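Local coordinates for erythrocyte membrane protein 1 (Plasmodium falciparum, PDB 6S8T), which probably binds a host cell-surface receptor, ICAM-1, through this DBLbeta domain, one piece of a much longer parasite protein that mediates adhesion of infected red cells, at residues R159-H163 against N164-D168; E303-C306 against K307-Q311. All blocks are in the same frame, centred on the assembly; numbering follows the deposited sequence.

Contact 1: R159-H163 against N164-D168; sequences RYKKH and NTLTD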
ATOM      1  N   ARG A 159     -12.692  -5.109  10.084  1.00 51.43           N
ATOM      2  CA  ARG A 159     -13.180  -5.636   8.813  1.00 51.82           C
ATOM      3  C   ARG A 159     -12.353  -6.821   8.333  1.00 53.22           C
ATOM      4  O   ARG A 159     -12.876  -7.688   7.627  1.00 58.47           O
ATOM      5  CB  ARG A 159     -13.198  -4.543   7.748  1.00 52.21           C
ATOM      6  CG  ARG A 159     -14.345  -3.568   7.893  1.00 57.70           C
ATOM      7  CD  ARG A 159     -14.442  -2.647   6.692  1.00 59.30           C
ATOM      8  NE  ARG A 159     -15.652  -1.832   6.739  1.00 66.77           N
ATOM      9  CZ  ARG A 159     -16.826  -2.209   6.241  1.00 65.14           C
ATOM     10  NH1 ARG A 159     -17.876  -1.404   6.328  1.00 67.98           N
ATOM     11  NH2 ARG A 159     -16.949  -3.390   5.651  1.00 62.17           N
ATOM     12  N   TYR A 160     -11.070  -6.876   8.692  1.00 53.87           N
ATOM     13  CA  TYR A 160     -10.266  -8.047   8.355  1.00 52.31           C
ATOM     14  C   TYR A 160     -10.804  -9.287   9.059  1.00 54.26           C
ATOM     15  O   TYR A 160     -10.959 -10.348   8.444  1.00 52.76           O
ATOM     16  CB  TYR A 160      -8.802  -7.810   8.727  1.00 51.76           C
ATOM     17  CG  TYR A 160      -7.835  -8.774   8.074  1.00 56.15           C
ATOM     18  CD1 TYR A 160      -7.720 -10.089   8.514  1.00 60.34           C
ATOM     19  CD2 TYR A 160      -7.027  -8.362   7.022  1.00 59.03           C
ATOM     20  CE1 TYR A 160      -6.832 -10.967   7.915  1.00 63.50           C
ATOM     21  CE2 TYR A 160      -6.139  -9.228   6.420  1.00 59.27           C
ATOM     22  CZ  TYR A 160      -6.044 -10.527   6.868  1.00 63.17           C
ATOM     23  OH  TYR A 160      -5.154 -11.384   6.261  1.00 67.07           O
ATOM     24  N   LYS A 161     -11.094  -9.167  10.356  1.00 47.98           N
ATOM     25  CA  LYS A 161     -11.659 -10.292  11.090  1.00 58.98           C
ATOM     26  C   LYS A 161     -13.061 -10.633  10.602  1.00 56.18           C
ATOM     27  O   LYS A 161     -13.439 -11.810  10.585  1.00 57.79           O
ATOM     28  CB  LYS A 161     -11.665  -9.990  12.591  1.00 60.21           C
ATOM     29  CG  LYS A 161     -10.269  -9.907  13.199  1.00 59.57           C
ATOM     30  CD  LYS A 161     -10.302  -9.830  14.719  1.00 65.42           C
ATOM     31  CE  LYS A 161     -10.736  -8.459  15.205  1.00 69.18           C
ATOM     32  NZ  LYS A 161     -10.721  -8.372  16.694  1.00 73.16           N
ATOM     33  N   LYS A 162     -13.833  -9.629  10.181  1.00 55.00           N
ATOM     34  CA  LYS A 162     -15.195  -9.885   9.722  1.00 58.30           C
ATOM     35  C   LYS A 162     -15.204 -10.546   8.349  1.00 56.78           C
ATOM     36  O   LYS A 162     -15.901 -11.543   8.133  1.00 58.33           O
ATOM     37  CB  LYS A 162     -15.990  -8.582   9.693  1.00 62.01           C
ATOM     38  CG  LYS A 162     -17.382  -8.723   9.105  1.00 65.40           C
ATOM     39  CD  LYS A 162     -18.039  -7.365   8.925  1.00 67.65           C
ATOM     40  CE  LYS A 162     -19.435  -7.504   8.341  1.00 75.88           C
ATOM     41  NZ  LYS A 162     -19.421  -8.233   7.042  1.00 80.69           N
ATOM     42  N   HIS A 163     -14.431 -10.003   7.403  1.00 54.90           N
ATOM     43  CA  HIS A 163     -14.463 -10.518   6.039  1.00 55.33           C
ATOM     44  C   HIS A 163     -13.855 -11.910   5.924  1.00 56.35           C
ATOM     45  O   HIS A 163     -14.105 -12.601   4.931  1.00 56.80           O
ATOM     46  CB  HIS A 163     -13.758  -9.541   5.096  1.00 51.89           C
ATOM     47  CG  HIS A 163     -14.497  -8.252   4.914  1.00 53.63           C
ATOM     48  ND1 HIS A 163     -13.948  -7.155   4.287  1.00 53.00           N
ATOM     49  CD2 HIS A 163     -15.751  -7.888   5.279  1.00 56.20           C
ATOM     50  CE1 HIS A 163     -14.829  -6.170   4.274  1.00 54.29           C
ATOM     51  NE2 HIS A 163     -15.931  -6.590   4.870  1.00 55.12           N
ATOM     52  N   ASN A 164     -13.079 -12.343   6.917  1.00 55.92           N
ATOM     53  CA  ASN A 164     -12.514 -13.684   6.938  1.00 54.22           C
ATOM     54  C   ASN A 164     -13.121 -14.568   8.018  1.00 60.28           C
ATOM     55  O   ASN A 164     -12.659 -15.699   8.199  1.00 61.86           O
ATOM     56  CB  ASN A 164     -10.993 -13.614   7.121  1.00 51.69           C
ATOM     57  CG  ASN A 164     -10.302 -12.918   5.967  1.00 52.62           C
ATOM     58  OD1 ASN A 164      -9.866 -13.558   5.013  1.00 55.59           O
ATOM     59  ND2 ASN A 164     -10.213 -11.597   6.042  1.00 46.65           N
ATOM     60  N   THR A 165     -14.143 -14.088   8.729  1.00 65.08           N
ATOM     61  CA  THR A 165     -14.796 -14.830   9.814  1.00 73.83           C
ATOM     62  C   THR A 165     -13.768 -15.396  10.792  1.00 75.05           C
ATOM     63  O   THR A 165     -13.782 -16.579  11.138  1.00 77.62           O
ATOM     64  CB  THR A 165     -15.699 -15.940   9.270  1.00 80.96           C
ATOM     65  OG1 THR A 165     -14.905 -16.944   8.626  1.00 86.15           O
ATOM     66  CG2 THR A 165     -16.703 -15.376   8.275  1.00 79.32           C
ATOM     67  N   LEU A 166     -12.858 -14.531  11.236  1.00 75.73           N
ATOM     68  CA  LEU A 166     -11.807 -14.931  12.162  1.00 78.43           C
ATOM     69  C   LEU A 166     -12.378 -15.062  13.570  1.00 88.78           C
ATOM     70  O   LEU A 166     -12.979 -14.117  14.093  1.00 88.81           O
ATOM     71  CB  LEU A 166     -10.664 -13.917  12.138  1.00 71.97           C
ATOM     72  CG  LEU A 166      -9.607 -14.099  11.047  1.00 67.15           C
ATOM     73  CD1 LEU A 166      -8.637 -12.933  11.033  1.00 58.81           C
ATOM     74  CD2 LEU A 166      -8.862 -15.408  11.256  1.00 72.35           C
ATOM     75  N   THR A 167     -12.192 -16.231  14.180  1.00 97.52           N
ATOM     76  CA  THR A 167     -12.571 -16.417  15.571  1.00103.33           C
ATOM     77  C   THR A 167     -11.653 -15.595  16.475  1.00112.41           C
ATOM     78  O   THR A 167     -10.659 -15.014  16.035  1.00111.02           O
ATOM     79  CB  THR A 167     -12.520 -17.897  15.953  1.00 99.82           C
ATOM     80  OG1 THR A 167     -11.199 -18.407  15.734  1.00 99.50           O
ATOM     81  CG2 THR A 167     -13.511 -18.695  15.120  1.00 98.16           C
ATOM     82  N   ASP A 168     -11.992 -15.558  17.757  1.00131.32           N
ATOM     83  CA  ASP A 168     -11.312 -14.660  18.683  1.00132.85           C
ATOM     84  C   ASP A 168      -9.841 -15.025  18.889  1.00129.05           C
ATOM     85  O   ASP A 168      -8.997 -14.122  18.933  1.00127.88           O
ATOM     86  CB  ASP A 168     -12.060 -14.620  20.016  1.00146.59           C
ATOM     87  CG  ASP A 168     -13.474 -14.094  19.869  1.00152.71           C
ATOM     88  OD1 ASP A 168     -13.697 -13.229  18.998  1.00150.61           O
ATOM     89  OD2 ASP A 168     -14.362 -14.550  20.620  1.00157.83           O
TER
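Asn164 folds back on Tyr160 where helix 137-163 ends, and its amide does two jobs there. ND2 of Asn164 donates to O of Tyr160 at 2.8 Å, nearly straight (169° at the hydrogen), in the carbonyl plane and on a lone pair. The backbone N of Asn164 reaches the same oxygen at 3.3 Å, from a tilted direction, so two donors from one residue grip Tyr160 O. With CG of Asn164 beside its backbone N (chi1 -63°), the amide also comes over one face of the Tyr160 ring, near the rim, the two planes 26° apart. Leu166 CD1 meets the edge of that ring, 3.9 Å from Tyr160 CD1. This corner is the tight part of the contact.

The turn itself is a Schellman motif: Thr165 has positive phi, Leu166 N bonds to Lys161 O at 2.9 Å, and Thr165 N bonds to Lys162 O at 3.2 Å. The other flank is looser. There Thr165 is exposed to solvent, its CG2 coming only within 3.9 Å of Lys162 O, and the Lys161 side chain meets that of Leu166 through CB and CG.

Tyr160 OH bonds to Ser177 of helix 172-194 and its ring packs on Trp304 of helix 293-319, its OH end on Lys307 of the same helix, while His163 ND1 takes the backbone N-H of Phe90, so the capped end sits between two helices and a loop.

Contact 2: E303-C306 against K307-Q311; sequences EWFC and KMQSQ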
ATOM      1  N   GLU A 303       0.605 -10.879  -2.085  1.00 31.56           N
ATOM      2  CA  GLU A 303       0.047 -11.531  -0.903  1.00 36.73           C
ATOM      3  C   GLU A 303      -1.409 -11.923  -1.129  1.00 34.61           C
ATOM      4  O   GLU A 303      -1.815 -13.047  -0.807  1.00 36.75           O
ATOM      5  CB  GLU A 303       0.173 -10.625   0.328  1.00 39.47           C
ATOM      6  CG  GLU A 303      -0.535 -11.191   1.563  1.00 42.65           C
ATOM      7  CD  GLU A 303      -0.404 -10.319   2.805  1.00 46.54           C
ATOM      8  OE1 GLU A 303       0.066  -9.168   2.697  1.00 45.55           O
ATOM      9  OE2 GLU A 303      -0.781 -10.791   3.899  1.00 48.62           O
ATOM     10  N   TRP A 304      -2.211 -11.014  -1.692  1.00 30.66           N
ATOM     11  CA  TRP A 304      -3.623 -11.306  -1.907  1.00 33.76           C
ATOM     12  C   TRP A 304      -3.862 -12.236  -3.091  1.00 34.29           C
ATOM     13  O   TRP A 304      -4.900 -12.906  -3.130  1.00 34.31           O
ATOM     14  CB  TRP A 304      -4.415 -10.005  -2.070  1.00 32.72           C
ATOM     15  CG  TRP A 304      -4.612  -9.326  -0.749  1.00 33.86           C
ATOM     16  CD1 TRP A 304      -3.838  -8.338  -0.209  1.00 30.75           C
ATOM     17  CD2 TRP A 304      -5.620  -9.624   0.228  1.00 36.19           C
ATOM     18  NE1 TRP A 304      -4.313  -7.990   1.034  1.00 34.48           N
ATOM     19  CE2 TRP A 304      -5.408  -8.762   1.324  1.00 37.22           C
ATOM     20  CE3 TRP A 304      -6.691 -10.523   0.276  1.00 38.07           C
ATOM     21  CZ2 TRP A 304      -6.224  -8.774   2.453  1.00 37.82           C
ATOM     22  CZ3 TRP A 304      -7.501 -10.538   1.399  1.00 37.16           C
ATOM     23  CH2 TRP A 304      -7.263  -9.669   2.473  1.00 42.27           C
ATOM     24  N   PHE A 305      -2.930 -12.302  -4.048  1.00 32.28           N
ATOM     25  CA  PHE A 305      -3.010 -13.342  -5.069  1.00 31.90           C
ATOM     26  C   PHE A 305      -2.804 -14.721  -4.460  1.00 35.64           C
ATOM     27  O   PHE A 305      -3.470 -15.686  -4.853  1.00 38.09           O
ATOM     28  CB  PHE A 305      -1.975 -13.111  -6.171  1.00 30.69           C
ATOM     29  CG  PHE A 305      -1.717 -14.336  -7.009  1.00 32.30           C
ATOM     30  CD1 PHE A 305      -2.601 -14.700  -8.012  1.00 32.14           C
ATOM     31  CD2 PHE A 305      -0.607 -15.139  -6.776  1.00 33.68           C
ATOM     32  CE1 PHE A 305      -2.380 -15.833  -8.780  1.00 32.89           C
ATOM     33  CE2 PHE A 305      -0.382 -16.274  -7.540  1.00 35.27           C
ATOM     34  CZ  PHE A 305      -1.269 -16.621  -8.543  1.00 35.09           C
ATOM     35  N   CYS A 306      -1.867 -14.835  -3.511  1.00 34.32           N
ATOM     36  CA  CYS A 306      -1.608 -16.130  -2.892  1.00 35.28           C
ATOM     37  C   CYS A 306      -2.765 -16.574  -2.006  1.00 37.49           C
ATOM     38  O   CYS A 306      -3.025 -17.777  -1.894  1.00 35.26           O
ATOM     39  CB  CYS A 306      -0.300 -16.085  -2.099  1.00 39.01           C
ATOM     40  SG  CYS A 306       1.200 -16.186  -3.136  1.00 46.74           S
ATOM     41  N   LYS A 307      -3.470 -15.631  -1.373  1.00 33.77           N
ATOM     42  CA  LYS A 307      -4.654 -16.000  -0.598  1.00 42.85           C
ATOM     43  C   LYS A 307      -5.759 -16.534  -1.500  1.00 36.72           C
ATOM     44  O   LYS A 307      -6.416 -17.525  -1.164  1.00 44.43           O
ATOM     45  CB  LYS A 307      -5.160 -14.802   0.207  1.00 35.98           C
ATOM     46  CG  LYS A 307      -4.269 -14.394   1.363  1.00 44.86           C
ATOM     47  CD  LYS A 307      -4.863 -13.211   2.120  1.00 48.10           C
ATOM     48  CE  LYS A 307      -4.142 -12.979   3.438  1.00 53.83           C
ATOM     49  NZ  LYS A 307      -4.314 -14.138   4.367  1.00 58.07           N
ATOM     50  N   MET A 308      -5.982 -15.885  -2.647  1.00 39.05           N
ATOM     51  CA  MET A 308      -6.961 -16.383  -3.608  1.00 39.11           C
ATOM     52  C   MET A 308      -6.532 -17.729  -4.177  1.00 41.93           C
ATOM     53  O   MET A 308      -7.346 -18.656  -4.279  1.00 43.12           O
ATOM     54  CB  MET A 308      -7.156 -15.356  -4.729  1.00 39.63           C
ATOM     55  CG  MET A 308      -8.115 -15.776  -5.843  1.00 40.31           C
ATOM     56  SD  MET A 308      -7.354 -16.757  -7.160  1.00 42.64           S
ATOM     57  CE  MET A 308      -5.961 -15.718  -7.593  1.00 37.86           C
ATOM     58  N   GLN A 309      -5.256 -17.852  -4.559  1.00 41.17           N
ATOM     59  CA  GLN A 309      -4.765 -19.094  -5.146  1.00 36.23           C
ATOM     60  C   GLN A 309      -4.886 -20.253  -4.166  1.00 39.17           C
ATOM     61  O   GLN A 309      -5.301 -21.355  -4.541  1.00 42.40           O
ATOM     62  CB  GLN A 309      -3.311 -18.922  -5.598  1.00 34.70           C
ATOM     63  CG  GLN A 309      -2.744 -20.086  -6.413  1.00 38.11           C
ATOM     64  CD  GLN A 309      -2.172 -21.204  -5.551  1.00 39.82           C
ATOM     65  OE1 GLN A 309      -1.757 -20.981  -4.415  1.00 38.24           O
ATOM     66  NE2 GLN A 309      -2.155 -22.415  -6.094  1.00 45.25           N
ATOM     67  N   SER A 310      -4.528 -20.019  -2.902  1.00 42.04           N
ATOM     68  CA  SER A 310      -4.606 -21.076  -1.900  1.00 44.31           C
ATOM     69  C   SER A 310      -6.048 -21.515  -1.666  1.00 47.13           C
ATOM     70  O   SER A 310      -6.314 -22.705  -1.461  1.00 50.61           O
ATOM     71  CB  SER A 310      -3.965 -20.602  -0.596  1.00 46.81           C
ATOM     72  OG  SER A 310      -3.939 -21.632   0.374  1.00 53.33           O
ATOM     73  N   GLN A 311      -6.994 -20.570  -1.697  1.00 47.29           N
ATOM     74  CA  GLN A 311      -8.396 -20.922  -1.487  1.00 48.14           C
ATOM     75  C   GLN A 311      -8.948 -21.719  -2.664  1.00 49.28           C
ATOM     76  O   GLN A 311      -9.686 -22.693  -2.470  1.00 47.68           O
ATOM     77  CB  GLN A 311      -9.225 -19.659  -1.253  1.00 45.64           C
ATOM     78  CG  GLN A 311     -10.695 -19.912  -0.935  1.00 49.95           C
ATOM     79  CD  GLN A 311     -11.458 -18.629  -0.647  1.00 54.36           C
ATOM     80  OE1 GLN A 311     -11.946 -17.967  -1.562  1.00 57.47           O
ATOM     81  NE2 GLN A 311     -11.557 -18.270   0.629  1.00 52.56           N
TER
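Lys307 lays its aliphatic chain over one face of the Trp304 indole, a turn-to-turn contact inside helix 293-319. CD of Lys307 stands 4.0 Å from the centroid of the six-membered ring of Trp304 and 21° off its normal, a CH-pi contact offset toward the rim. The chain is extended as far as CE and bends at the last torsion (chi4 -64°). The ammonium lies too far from the ring for more than a weak attraction; NZ instead forms a salt bridge with Glu429. Glu303 runs alongside Lys307, pointing the same way, yet its OE2 stays 4.9 Å from Lys307 NZ, and that oxygen is satisfied by a salt bridge to Arg180 and a hydrogen bond from Ser177. The nearby opposite charges may still stabilise each other.

Four carbonyls, from Glu303 to Cys306, each accept the N-H four residues on, as in any alpha-helix. The shortest of these bonds is Gln309 N to Phe305 O at 2.8 Å. Gln309 has both ends of its amide engaged: NE2 with Tyr347 OH, OE1 with Thr431 N. On the apolar side, bends at chi2 and chi3 of Met308 bring its CE to 3.5 Å from Phe305 CD1, approaching the ring obliquely, while CB of Gln309 lies over a face of the same ring.

Most residues of this contact are buried. The disulfide from Cys306 to Cys430, with Phe305, Met308 and Gln309 packed on helix 335-372, is consistent with the helical, disulfide-braced Duffy-binding-like fold.

Overall arrangement
Contact 1 caps the end of one helix and contact 2 lies within another, and the two meet directly although their centres are about 16 Å apart. Tyr160 is the joining residue: its OH comes to 3.4 Å from Lys307 CE, and its CE2 to 4.0 Å from Trp304 CZ2, both as packing. Ser177 links them a second time, since it bonds to Tyr160 OH and to Glu303 OE2. Phe90 also touches both, through Tyr160 and Trp304. The centre of contact 1, a surface contact, lies about 20 Å from the centre of the chain, and that of contact 2, a buried one, about 17 Å. Neither includes a bound ligand, and the geometry alone assigns neither to the receptor-binding surface.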